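Local coordinates for lipoprotein (Colwellia psychrerythraea, PDB 3O0Y), which is of unknown function but belongs to a family, DUF885, grouped with metallopeptidases, so a peptidase-like activity is possible though unproven, at residues I146-V151 with G172-L177; Y206-T211 with A264-L269; V313-G318 with G555-M560; L564-Q569 with A596-N601. All blocks are in the same frame, centred on the assembly; numbering follows the deposited sequence.

Contact 1 of 4, residues I146-V151 with G172-L177; sequences IDIPRV and GQFDKL
I148 projects from helix 144-154 toward the first turn of helix 174-190 and meets F174 and L177 there. From its CB the side chain divides. CG2, anti to the backbone N, approaches the end of the F174 ring obliquely, 3.9 Å from CZ. CG1 takes the place beside the backbone N, and with chi2 at 168° the chain runs on extended. Its CD1 therefore meets the isopropyl end of L177 tip to tip, 3.9 Å from CD2 and just as far from CD1. I148 and F174, in contrast, lie alongside one another, running in opposing directions. L177 also braces the phenyl group from within its own helix, since its CD2 stands 3.9 Å above one face of the F174 ring, displaced toward the rim. The three side chains form a buried, wholly apolar patch bridging backbones whose CA atoms come no closer than 10.0 Å, between I148 and F174. Q173 occupies the N-cap position of the second helix, and the bond from L177 N to Q173 O closes that first turn. On the other helix, P149 has no amide hydrogen to offer the preceding turn, and the helix is kinked there. Around the patch, L48 of helix 47-53 touches I148, and V254 and Y258 of helix 236-268 pack on F174. Away from it, R150 makes a cation-pi contact with W418 of strand 416-419.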
loop_
_atom_site.group_PDB
_atom_site.type_symbol
_atom_site.label_atom_id
_atom_site.label_comp_id
_atom_site.label_asym_id
_atom_site.label_seq_id
_atom_site.Cartn_x
_atom_site.Cartn_y
_atom_site.Cartn_z
ATOM N N ILE A 146 -8.626 -5.192 -10.458
ATOM C CA ILE A 146 -9.158 -4.313 -9.435
ATOM C C ILE A 146 -8.435 -3.004 -9.578
ATOM O O ILE A 146 -9.037 -1.931 -9.562
ATOM C CB ILE A 146 -8.925 -4.920 -8.020
ATOM C CG1 ILE A 146 -9.817 -6.116 -7.801
ATOM C CG2 ILE A 146 -9.173 -3.887 -6.971
ATOM C CD1 ILE A 146 -9.688 -6.824 -6.352
ATOM N N ASP A 147 -7.109 -3.040 -9.725
ATOM C CA ASP A 147 -6.373 -1.758 -9.746
ATOM C C ASP A 147 -6.429 -0.968 -11.054
ATOM O O ASP A 147 -6.296 0.233 -11.029
ATOM C CB ASP A 147 -4.919 -1.894 -9.330
ATOM C CG ASP A 147 -4.794 -2.506 -7.918
ATOM O OD1 ASP A 147 -5.614 -2.147 -7.038
ATOM O OD2 ASP A 147 -3.973 -3.422 -7.768
ATOM N N ILE A 148 -6.521 -1.611 -12.188
ATOM C CA ILE A 148 -6.506 -0.846 -13.434
ATOM C C ILE A 148 -7.801 -0.003 -13.494
ATOM O O ILE A 148 -7.769 1.211 -13.794
ATOM C CB ILE A 148 -6.328 -1.770 -14.607
ATOM C CG1 ILE A 148 -4.879 -2.283 -14.675
ATOM C CG2 ILE A 148 -6.709 -1.079 -15.983
ATOM C CD1 ILE A 148 -4.787 -3.412 -15.652
ATOM N N PRO A 149 -8.965 -0.579 -13.140
ATOM C CA PRO A 149 -10.173 0.319 -13.103
ATOM C C PRO A 149 -10.045 1.452 -12.116
ATOM O O PRO A 149 -10.428 2.591 -12.397
ATOM C CB PRO A 149 -11.302 -0.620 -12.695
ATOM C CG PRO A 149 -10.888 -1.909 -13.209
ATOM C CD PRO A 149 -9.365 -1.998 -13.041
ATOM N N ARG A 150 -9.441 1.183 -10.962
ATOM C CA ARG A 150 -9.230 2.266 -9.985
ATOM C C ARG A 150 -8.351 3.425 -10.516
ATOM O O ARG A 150 -8.657 4.612 -10.295
ATOM C CB ARG A 150 -8.672 1.713 -8.626
ATOM C CG ARG A 150 -8.408 2.808 -7.551
ATOM C CD ARG A 150 -9.486 3.116 -6.409
ATOM N NE ARG A 150 -8.954 4.070 -5.365
ATOM C CZ ARG A 150 -9.650 4.878 -4.536
ATOM N NH1 ARG A 150 -11.002 4.966 -4.511
ATOM N NH2 ARG A 150 -8.941 5.635 -3.712
ATOM N N VAL A 151 -7.252 3.080 -11.183
ATOM C CA VAL A 151 -6.348 4.097 -11.739
ATOM C C VAL A 151 -7.087 4.906 -12.811
ATOM O O VAL A 151 -6.966 6.139 -12.881
ATOM C CB VAL A 151 -5.033 3.520 -12.272
ATOM C CG1 VAL A 151 -4.232 4.579 -13.106
ATOM C CG2 VAL A 151 -4.174 2.964 -11.120
ATOM N N GLY A 172 -11.007 -0.395 -24.672
ATOM C CA GLY A 172 -11.060 -1.274 -25.816
ATOM C C GLY A 172 -10.057 -2.377 -25.804
ATOM O O GLY A 172 -10.226 -3.350 -26.516
ATOM N N GLN A 173 -9.061 -2.290 -24.925
ATOM C CA GLN A 173 -8.042 -3.356 -24.828
ATOM C C GLN A 173 -8.288 -4.328 -23.682
ATOM O O GLN A 173 -7.429 -5.181 -23.369
ATOM C CB GLN A 173 -6.695 -2.684 -24.658
ATOM C CG GLN A 173 -6.314 -1.868 -25.910
ATOM C CD GLN A 173 -5.089 -1.108 -25.685
ATOM O OE1 GLN A 173 -5.112 0.088 -25.349
ATOM N NE2 GLN A 173 -3.980 -1.798 -25.824
ATOM N N PHE A 174 -9.470 -4.248 -23.067
ATOM C CA PHE A 174 -9.738 -5.098 -21.893
ATOM C C PHE A 174 -9.900 -6.559 -22.287
ATOM O O PHE A 174 -9.711 -7.488 -21.444
ATOM C CB PHE A 174 -10.937 -4.612 -21.124
ATOM C CG PHE A 174 -10.597 -3.720 -19.984
ATOM C CD1 PHE A 174 -9.905 -2.562 -20.194
ATOM C CD2 PHE A 174 -10.961 -4.030 -18.705
ATOM C CE1 PHE A 174 -9.634 -1.700 -19.174
ATOM C CE2 PHE A 174 -10.695 -3.181 -17.689
ATOM C CZ PHE A 174 -9.950 -2.028 -17.924
ATOM N N ASP A 175 -10.191 -6.801 -23.567
ATOM C CA ASP A 175 -10.221 -8.190 -24.023
ATOM C C ASP A 175 -8.845 -8.865 -23.938
ATOM O O ASP A 175 -8.720 -9.988 -23.431
ATOM C CB ASP A 175 -10.785 -8.358 -25.448
ATOM C CG ASP A 175 -10.132 -7.427 -26.498
ATOM O OD1 ASP A 175 -9.426 -6.441 -26.188
ATOM O OD2 ASP A 175 -10.426 -7.650 -27.708
ATOM N N LYS A 176 -7.811 -8.171 -24.400
ATOM C CA LYS A 176 -6.484 -8.749 -24.315
ATOM C C LYS A 176 -6.043 -8.785 -22.864
ATOM O O LYS A 176 -5.372 -9.708 -22.472
ATOM C CB LYS A 176 -5.478 -7.979 -25.182
ATOM C CG LYS A 176 -4.117 -8.658 -25.276
ATOM C CD LYS A 176 -3.251 -8.091 -26.420
ATOM C CE LYS A 176 -1.783 -8.502 -26.268
ATOM N NZ LYS A 176 -0.908 -7.764 -27.229
ATOM N N LEU A 177 -6.357 -7.759 -22.087
ATOM C CA LEU A 177 -6.007 -7.789 -20.648
ATOM C C LEU A 177 -6.504 -9.106 -20.025
ATOM O O LEU A 177 -5.725 -9.890 -19.432
ATOM C CB LEU A 177 -6.645 -6.637 -19.906
ATOM C CG LEU A 177 -6.480 -6.579 -18.409
ATOM C CD1 LEU A 177 -4.957 -6.496 -18.046
ATOM C CD2 LEU A 177 -7.316 -5.407 -17.841
#

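Contact 2 of 4, residues Y206-T211 with A264-L269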
loop_
_atom_site.group_PDB
_atom_site.type_symbol
_atom_site.label_atom_id
_atom_site.label_comp_id
_atom_site.label_asym_id
_atom_site.label_seq_id
_atom_site.Cartn_x
_atom_site.Cartn_y
_atom_site.Cartn_z
ATOM N N TYR A 206 -16.068 -10.374 -6.443
ATOM C CA TYR A 206 -15.696 -9.060 -7.007
ATOM C C TYR A 206 -16.021 -8.990 -8.492
ATOM O O TYR A 206 -16.630 -8.039 -8.983
ATOM C CB TYR A 206 -14.200 -8.781 -6.795
ATOM C CG TYR A 206 -13.745 -7.601 -7.653
ATOM C CD1 TYR A 206 -13.996 -6.296 -7.265
ATOM C CD2 TYR A 206 -13.127 -7.810 -8.894
ATOM C CE1 TYR A 206 -13.617 -5.216 -8.079
ATOM C CE2 TYR A 206 -12.741 -6.732 -9.694
ATOM C CZ TYR A 206 -13.017 -5.447 -9.286
ATOM O OH TYR A 206 -12.608 -4.392 -10.115
ATOM N N LEU A 207 -15.596 -10.028 -9.210
ATOM C CA LEU A 207 -15.747 -10.078 -10.670
ATOM C C LEU A 207 -17.242 -10.095 -11.070
ATOM O O LEU A 207 -17.656 -9.423 -12.036
ATOM C CB LEU A 207 -15.052 -11.307 -11.233
ATOM C CG LEU A 207 -13.525 -11.312 -11.127
ATOM C CD1 LEU A 207 -12.927 -12.678 -11.478
ATOM C CD2 LEU A 207 -12.899 -10.200 -12.011
ATOM N N LYS A 208 -18.045 -10.882 -10.338
ATOM C CA LYS A 208 -19.507 -10.864 -10.527
ATOM C C LYS A 208 -20.092 -9.475 -10.232
ATOM O O LYS A 208 -20.904 -8.969 -11.004
ATOM C CB LYS A 208 -20.163 -11.894 -9.618
ATOM C CG LYS A 208 -21.605 -12.101 -9.849
ATOM C CD LYS A 208 -22.186 -13.183 -8.884
ATOM C CE LYS A 208 -21.852 -14.581 -9.368
ATOM N NZ LYS A 208 -21.224 -15.493 -8.324
ATOM N N GLY A 209 -19.698 -8.890 -9.117
ATOM C CA GLY A 209 -20.159 -7.571 -8.710
ATOM C C GLY A 209 -19.838 -6.514 -9.763
ATOM O O GLY A 209 -20.635 -5.548 -10.002
ATOM N N PHE A 210 -18.707 -6.699 -10.436
ATOM C CA PHE A 210 -18.210 -5.673 -11.423
ATOM C C PHE A 210 -19.165 -5.457 -12.621
ATOM O O PHE A 210 -19.376 -4.289 -13.053
ATOM C CB PHE A 210 -16.787 -6.036 -11.915
ATOM C CG PHE A 210 -16.038 -4.895 -12.591
ATOM C CD1 PHE A 210 -15.307 -3.992 -11.847
ATOM C CD2 PHE A 210 -16.048 -4.763 -13.964
ATOM C CE1 PHE A 210 -14.567 -3.004 -12.482
ATOM C CE2 PHE A 210 -15.338 -3.768 -14.594
ATOM C CZ PHE A 210 -14.609 -2.883 -13.853
ATOM N N THR A 211 -19.803 -6.542 -13.064
ATOM C CA THR A 211 -20.746 -6.532 -14.182
ATOM C C THR A 211 -22.194 -6.789 -13.762
ATOM O O THR A 211 -23.034 -7.139 -14.602
ATOM C CB THR A 211 -20.349 -7.546 -15.288
ATOM O OG1 THR A 211 -20.556 -8.880 -14.833
ATOM C CG2 THR A 211 -18.894 -7.308 -15.781
ATOM N N ALA A 264 -13.432 -18.438 -15.752
ATOM C CA ALA A 264 -12.167 -19.157 -15.572
ATOM C C ALA A 264 -11.871 -19.458 -14.102
ATOM O O ALA A 264 -11.399 -20.563 -13.750
ATOM C CB ALA A 264 -11.001 -18.373 -16.244
ATOM N N SER A 265 -12.077 -18.440 -13.260
ATOM C CA SER A 265 -11.859 -18.556 -11.839
ATOM C C SER A 265 -12.803 -19.581 -11.226
ATOM O O SER A 265 -12.361 -20.444 -10.442
ATOM C CB SER A 265 -12.032 -17.191 -11.179
ATOM O OG SER A 265 -11.030 -16.297 -11.650
ATOM N N GLU A 266 -14.081 -19.528 -11.628
ATOM C CA GLU A 266 -15.029 -20.588 -11.232
ATOM C C GLU A 266 -14.544 -22.013 -11.570
ATOM O O GLU A 266 -14.635 -22.912 -10.705
ATOM C CB GLU A 266 -16.421 -20.310 -11.817
ATOM C CG GLU A 266 -17.150 -19.250 -11.024
ATOM C CD GLU A 266 -18.455 -18.749 -11.660
ATOM O OE1 GLU A 266 -19.294 -18.223 -10.905
ATOM O OE2 GLU A 266 -18.632 -18.846 -12.896
ATOM N N GLN A 267 -14.005 -22.222 -12.777
ATOM C CA GLN A 267 -13.381 -23.510 -13.161
ATOM C C GLN A 267 -12.290 -23.975 -12.210
ATOM O O GLN A 267 -12.081 -25.146 -12.067
ATOM C CB GLN A 267 -12.687 -23.496 -14.548
ATOM C CG GLN A 267 -13.497 -23.155 -15.778
ATOM C CD GLN A 267 -14.900 -23.619 -15.711
ATOM O OE1 GLN A 267 -15.195 -24.835 -15.870
ATOM N NE2 GLN A 267 -15.805 -22.670 -15.523
ATOM N N LEU A 268 -11.544 -23.045 -11.629
ATOM C CA LEU A 268 -10.473 -23.398 -10.698
ATOM C C LEU A 268 -10.867 -23.736 -9.257
ATOM O O LEU A 268 -10.073 -24.298 -8.514
ATOM C CB LEU A 268 -9.519 -22.182 -10.619
ATOM C CG LEU A 268 -8.147 -22.401 -11.175
ATOM C CD1 LEU A 268 -8.067 -23.316 -12.337
ATOM C CD2 LEU A 268 -7.561 -21.004 -11.511
ATOM N N LEU A 269 -12.094 -23.397 -8.865
ATOM C CA LEU A 269 -12.569 -23.599 -7.504
ATOM C C LEU A 269 -12.429 -25.015 -7.001
ATOM O O LEU A 269 -12.083 -25.237 -5.861
ATOM C CB LEU A 269 -14.030 -23.149 -7.412
ATOM C CG LEU A 269 -14.487 -22.107 -6.375
ATOM C CD1 LEU A 269 -13.411 -21.131 -5.847
ATOM C CD2 LEU A 269 -15.731 -21.372 -6.908
#
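L207 and S265 turn their first side-chain torsions alike, chi1 -68° and -64°, which places CG of the leucine and OG of the serine anti to their own carbonyl carbons. The result is a loose helix-helix contact in this largely helical protein, joining the C-terminal end of helix 197-210 to that of the long helix 236-268. The CA atoms of L207 and S265 lie 9.4 Å apart, and the area buried is modest. On the inner side the leucine methyl group approaches the serine hydroxyl in an apolar-polar touch. Y258 and L145 also lie against L207, so S265 is just one of its neighbours. On the outer side K208 runs straight out before bending at chi3 (-79°), a turn that carries its amine toward the carboxylate of E266. NZ and OE1 of these two remain 4.2 Å apart, beyond a salt bridge, and the attraction is probably weakened further by solvent, because K208 is exposed. The hydroxyl of S265 finds its main partner on its own helix, the carbonyl O of V261 one turn back, with a weak bond from Q185 besides. Its OG consequently presents to L207 CD1 a group already bonded elsewhere, at 4.1 Å.

Contact 3 of 4, residues V313-G318 with G555-M560; sequences VARISG and GYKLGM. With SO4 (sulfate ion), chain D.
R315 and I316 of helix 302-326 face K557 near the start of helix 555-574, across backbones well separated, the CA atoms of I316 and K557 being 12.3 Å apart. Long side chains bridge the gap. R315 leaves its helix with CG anti to the backbone N and bends at chi3 (67°), which folds the guanidinium back over I316, whose CG1 sits 3.5 Å above one face and toward its rim. K557 bends at chi2 (-78°) and then runs extended, so that its amine arrives at the edge of the guanidinium, in its plane, with NZ 3.7 Å from R315 NH2. Beside the charged pair, the CD1 methyl of I316 approaches the same NZ, 4.3 Å away, a van der Waals touch between a methyl group and a charged amine. Two carboxylates draw the cations together: E312 and E501 each form salt bridges to both R315 NH2 and K557 NZ. Next to K557 in sequence, Y556 points elsewhere and donates a hydrogen bond from OH to O3 of a bound sulfate, 2.7 Å long. R504, R507 and R545 also bind that anion, and R507 makes a cation-pi contact with the Y556 ring. Two acids thus balance two bases in the R315-K557 cluster, an arrangement that would probably favour the protonated form of the buried lysine. The sulfate, probably from the crystallisation liquor, suggests a separate anion-binding spot.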
loop_
_atom_site.group_PDB
_atom_site.type_symbol
_atom_site.label_atom_id
_atom_site.label_comp_id
_atom_site.label_asym_id
_atom_site.label_seq_id
_atom_site.Cartn_x
_atom_site.Cartn_y
_atom_site.Cartn_z
ATOM N N VAL A 313 2.384 -7.844 21.756
ATOM C CA VAL A 313 0.956 -7.887 22.128
ATOM C C VAL A 313 0.876 -7.832 23.629
ATOM O O VAL A 313 0.043 -7.108 24.171
ATOM C CB VAL A 313 0.261 -9.183 21.567
ATOM C CG1 VAL A 313 -1.023 -9.478 22.330
ATOM C CG2 VAL A 313 0.004 -9.083 19.974
ATOM N N ALA A 314 1.733 -8.576 24.344
ATOM C CA ALA A 314 1.679 -8.603 25.794
ATOM C C ALA A 314 2.024 -7.227 26.304
ATOM O O ALA A 314 1.370 -6.699 27.235
ATOM C CB ALA A 314 2.626 -9.645 26.379
ATOM N N ARG A 315 3.050 -6.607 25.712
ATOM C CA ARG A 315 3.561 -5.333 26.242
ATOM C C ARG A 315 2.510 -4.224 26.076
ATOM O O ARG A 315 2.158 -3.523 27.010
ATOM C CB ARG A 315 4.820 -4.925 25.509
ATOM C CG ARG A 315 5.400 -3.586 25.973
ATOM C CD ARG A 315 6.572 -3.126 25.136
ATOM N NE ARG A 315 6.215 -2.774 23.744
ATOM C CZ ARG A 315 5.616 -1.670 23.323
ATOM N NH1 ARG A 315 5.287 -0.676 24.144
ATOM N NH2 ARG A 315 5.447 -1.529 22.020
ATOM N N ILE A 316 1.985 -4.135 24.863
ATOM C CA ILE A 316 1.062 -3.015 24.513
ATOM C C ILE A 316 -0.263 -3.179 25.275
ATOM O O ILE A 316 -0.832 -2.198 25.809
ATOM C CB ILE A 316 0.833 -2.938 23.012
ATOM C CG1 ILE A 316 2.139 -2.628 22.257
ATOM C CG2 ILE A 316 -0.202 -1.788 22.670
ATOM C CD1 ILE A 316 1.989 -2.960 20.750
ATOM N N SER A 317 -0.768 -4.403 25.321
ATOM C CA SER A 317 -1.971 -4.744 26.097
ATOM C C SER A 317 -1.830 -4.303 27.536
ATOM O O SER A 317 -2.763 -3.689 28.167
ATOM C CB SER A 317 -2.207 -6.279 26.067
ATOM O OG SER A 317 -2.764 -6.458 24.811
ATOM N N GLY A 318 -0.663 -4.608 28.103
ATOM C CA GLY A 318 -0.383 -4.239 29.490
ATOM C C GLY A 318 -0.384 -2.753 29.743
ATOM O O GLY A 318 -0.944 -2.269 30.726
ATOM N N GLY A 555 5.593 -5.618 7.729
ATOM C CA GLY A 555 6.391 -4.421 7.577
ATOM C C GLY A 555 6.191 -3.401 8.629
ATOM O O GLY A 555 7.134 -2.645 9.026
ATOM N N TYR A 556 4.958 -3.358 9.099
ATOM C CA TYR A 556 4.492 -2.281 9.987
ATOM C C TYR A 556 5.312 -2.331 11.277
ATOM O O TYR A 556 6.011 -1.365 11.639
ATOM C CB TYR A 556 2.994 -2.453 10.338
ATOM C CG TYR A 556 2.093 -2.357 9.157
ATOM C CD1 TYR A 556 1.478 -1.154 8.840
ATOM C CD2 TYR A 556 1.913 -3.442 8.278
ATOM C CE1 TYR A 556 0.767 -1.031 7.715
ATOM C CE2 TYR A 556 1.159 -3.307 7.160
ATOM C CZ TYR A 556 0.637 -2.100 6.833
ATOM O OH TYR A 556 -0.119 -1.970 5.698
ATOM N N LYS A 557 5.207 -3.426 12.023
ATOM C CA LYS A 557 5.943 -3.513 13.275
ATOM C C LYS A 557 7.442 -3.726 13.045
ATOM O O LYS A 557 8.232 -3.247 13.827
ATOM C CB LYS A 557 5.359 -4.557 14.225
ATOM C CG LYS A 557 4.419 -3.952 15.198
ATOM C CD LYS A 557 5.270 -3.255 16.284
ATOM C CE LYS A 557 4.491 -2.388 17.200
ATOM N NZ LYS A 557 5.365 -1.782 18.341
ATOM N N LEU A 558 7.869 -4.584 12.120
ATOM C CA LEU A 558 9.323 -4.810 11.997
ATOM C C LEU A 558 10.044 -3.481 11.628
ATOM O O LEU A 558 11.111 -3.162 12.150
ATOM C CB LEU A 558 9.617 -5.917 11.013
ATOM C CG LEU A 558 9.139 -7.280 11.458
ATOM C CD1 LEU A 558 9.448 -8.337 10.378
ATOM C CD2 LEU A 558 9.665 -7.644 12.843
ATOM N N GLY A 559 9.429 -2.672 10.756
ATOM C CA GLY A 559 10.012 -1.450 10.387
ATOM C C GLY A 559 9.992 -0.464 11.558
ATOM O O GLY A 559 10.989 0.225 11.784
ATOM N N MET A 560 8.882 -0.362 12.286
ATOM C CA MET A 560 8.779 0.527 13.409
ATOM C C MET A 560 9.830 0.189 14.493
ATOM O O MET A 560 10.514 1.098 15.010
ATOM C CB MET A 560 7.342 0.570 13.975
ATOM C CG MET A 560 7.154 1.596 15.096
ATOM S SD MET A 560 5.784 1.071 16.342
ATOM C CE MET A 560 5.669 2.607 17.350
HETATM S S SO4 D . -3.019 -0.323 6.874
HETATM O O1 SO4 D . -2.399 -0.344 8.226
HETATM O O2 SO4 D . -3.886 0.806 6.799
HETATM O O3 SO4 D . -2.023 -0.128 5.793
HETATM O O4 SO4 D . -3.602 -1.602 6.565
#

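Contact 4 of 4, residues L564-Q569 with A596-N601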
loop_
_atom_site.group_PDB
_atom_site.type_symbol
_atom_site.label_atom_id
_atom_site.label_comp_id
_atom_site.label_asym_id
_atom_site.label_seq_id
_atom_site.Cartn_x
_atom_site.Cartn_y
_atom_site.Cartn_z
ATOM N N LEU A 564 12.889 2.648 15.794
ATOM C CA LEU A 564 13.062 2.923 17.193
ATOM C C LEU A 564 14.410 2.412 17.775
ATOM O O LEU A 564 15.048 3.089 18.629
ATOM C CB LEU A 564 11.864 2.355 17.963
ATOM C CG LEU A 564 10.560 3.140 17.882
ATOM C CD1 LEU A 564 9.465 2.367 18.625
ATOM C CD2 LEU A 564 10.786 4.533 18.529
ATOM N N SER A 565 14.871 1.265 17.302
ATOM C CA SER A 565 16.159 0.727 17.730
ATOM C C SER A 565 17.315 1.630 17.280
ATOM O O SER A 565 18.229 1.940 18.070
ATOM C CB SER A 565 16.343 -0.653 17.105
ATOM O OG SER A 565 17.607 -1.153 17.509
ATOM N N LEU A 566 17.220 2.137 16.042
ATOM C CA LEU A 566 18.160 3.116 15.566
ATOM C C LEU A 566 18.145 4.391 16.355
ATOM O O LEU A 566 19.209 4.967 16.623
ATOM C CB LEU A 566 18.017 3.334 14.048
ATOM C CG LEU A 566 18.412 2.141 13.133
ATOM C CD1 LEU A 566 17.844 2.515 11.740
ATOM C CD2 LEU A 566 19.987 1.920 13.088
ATOM N N ARG A 567 16.953 4.859 16.715
ATOM C CA ARG A 567 16.836 6.079 17.495
ATOM C C ARG A 567 17.517 5.891 18.849
ATOM O O ARG A 567 18.153 6.811 19.369
ATOM C CB ARG A 567 15.374 6.459 17.606
ATOM C CG ARG A 567 15.157 7.862 18.159
ATOM C CD ARG A 567 13.683 8.325 18.039
ATOM N NE ARG A 567 12.914 7.761 19.141
ATOM C CZ ARG A 567 11.753 8.225 19.580
ATOM N NH1 ARG A 567 11.122 9.188 18.920
ATOM N NH2 ARG A 567 11.197 7.660 20.657
ATOM N N GLU A 568 17.281 4.734 19.452
ATOM C CA GLU A 568 17.827 4.433 20.765
ATOM C C GLU A 568 19.337 4.336 20.681
ATOM O O GLU A 568 20.009 4.888 21.576
ATOM C CB GLU A 568 17.237 3.160 21.373
ATOM C CG GLU A 568 15.862 3.358 21.848
ATOM C CD GLU A 568 15.706 4.483 22.907
ATOM O OE1 GLU A 568 16.594 4.614 23.803
ATOM O OE2 GLU A 568 14.683 5.229 22.847
ATOM N N GLN A 569 19.859 3.822 19.559
ATOM C CA GLN A 569 21.344 3.772 19.353
ATOM C C GLN A 569 21.913 5.186 19.279
ATOM O O GLN A 569 22.961 5.512 19.865
ATOM C CB GLN A 569 21.672 3.040 18.058
ATOM C CG GLN A 569 21.517 1.491 18.073
ATOM C CD GLN A 569 21.759 0.852 16.640
ATOM O OE1 GLN A 569 22.538 1.380 15.823
ATOM N NE2 GLN A 569 21.111 -0.247 16.369
ATOM N N ALA A 596 19.187 -1.824 6.006
ATOM C CA ALA A 596 20.647 -1.818 6.039
ATOM C C ALA A 596 21.190 -0.451 5.585
ATOM O O ALA A 596 22.168 0.045 6.154
ATOM C CB ALA A 596 21.207 -2.914 5.162
ATOM N N VAL A 597 20.510 0.193 4.638
ATOM C CA VAL A 597 20.954 1.479 4.151
ATOM C C VAL A 597 20.568 2.576 5.162
ATOM O O VAL A 597 21.353 3.499 5.403
ATOM C CB VAL A 597 20.359 1.778 2.765
ATOM C CG1 VAL A 597 20.662 3.206 2.343
ATOM C CG2 VAL A 597 20.901 0.797 1.735
ATOM N N LEU A 598 19.363 2.512 5.702
ATOM C CA LEU A 598 18.969 3.445 6.768
ATOM C C LEU A 598 20.021 3.360 7.916
ATOM O O LEU A 598 20.466 4.391 8.405
ATOM C CB LEU A 598 17.568 3.100 7.284
ATOM C CG LEU A 598 17.060 4.018 8.427
ATOM C CD1 LEU A 598 17.061 5.499 8.028
ATOM C CD2 LEU A 598 15.644 3.552 8.859
ATOM N N SER A 599 20.474 2.147 8.273
ATOM C CA SER A 599 21.441 2.036 9.418
ATOM C C SER A 599 22.769 2.709 9.013
ATOM O O SER A 599 23.398 3.361 9.836
ATOM C CB SER A 599 21.740 0.602 9.885
ATOM O OG SER A 599 20.484 -0.071 10.117
ATOM N N ARG A 600 23.198 2.459 7.780
ATOM C CA ARG A 600 24.439 3.080 7.275
ATOM C C ARG A 600 24.364 4.600 7.314
ATOM O O ARG A 600 25.347 5.268 7.695
ATOM C CB ARG A 600 24.748 2.630 5.835
ATOM C CG ARG A 600 25.906 3.421 5.265
ATOM C CD ARG A 600 26.182 3.022 3.807
ATOM N NE ARG A 600 26.328 1.586 3.782
ATOM C CZ ARG A 600 25.840 0.777 2.855
ATOM N NH1 ARG A 600 25.147 1.236 1.808
ATOM N NH2 ARG A 600 26.069 -0.520 2.975
ATOM N N ASN A 601 23.201 5.159 6.934
ATOM C CA ASN A 601 23.037 6.633 6.960
ATOM C C ASN A 601 23.014 7.205 8.379
ATOM O O ASN A 601 23.617 8.263 8.666
ATOM C CB ASN A 601 21.786 7.078 6.171
ATOM C CG ASN A 601 21.972 6.882 4.679
ATOM O OD1 ASN A 601 23.126 6.822 4.209
ATOM N ND2 ASN A 601 20.863 6.881 3.902
#
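L566 drives its isopropyl group between L598 and S599, the tight centre of the contact between helices 555-574 and 595-608. Here the backbones come close, with CA atoms of L566 and S599 7.1 Å apart. The leucine side chain lies beside its backbone N (chi1 -67°) and divides its methyl groups between the two partners. CD1 presses on the branch point of L598, 3.7 Å from CG and 3.8 Å from CD2, while CD2 lies over the serine, 3.6 Å from OG and 3.9 Å from CB. V587 and V593 pack on L598 and extend the buried apolar side. The opposite margin, toward S565, Q569 and A596, is looser and more accessible to solvent; Q569 starts out toward the other helix, yet its side chain comes no nearer than 6.0 Å. On a different face of its helix R567 is buried, its charge met by a salt bridge to E483 and a hydrogen bond to the hydroxyl of Y476. The hydroxyl of S599 bonds to the carbonyl O of M595 one turn earlier, so its polarity is satisfied within its own helix. Across the interface it therefore acts as a small packing group, and between residues 564-569 and 596-601 the attraction rests on van der Waals contact.

How the contacts relate
The four contacts fall into two pairs. Contacts 1 and 2 have centres 15 Å apart and touch directly: I146 CA lies 3.5 Å from Y206 OH, and P149 CG 3.9 Å from F210 CZ, so helix 144-154 packs on helix 197-210. Contacts 3 and 4 have centres 18 Å apart and succeed one another along helix 555-574 without other touch. The pairs are remote, with centres 37 to 46 Å apart, and contact 1 lies across the chain's centre from both contacts 3 and 4. Bound small molecules accompany contact 3: the sulfate at Y556, and a Tris molecule about 4 Å from the R315 side chain.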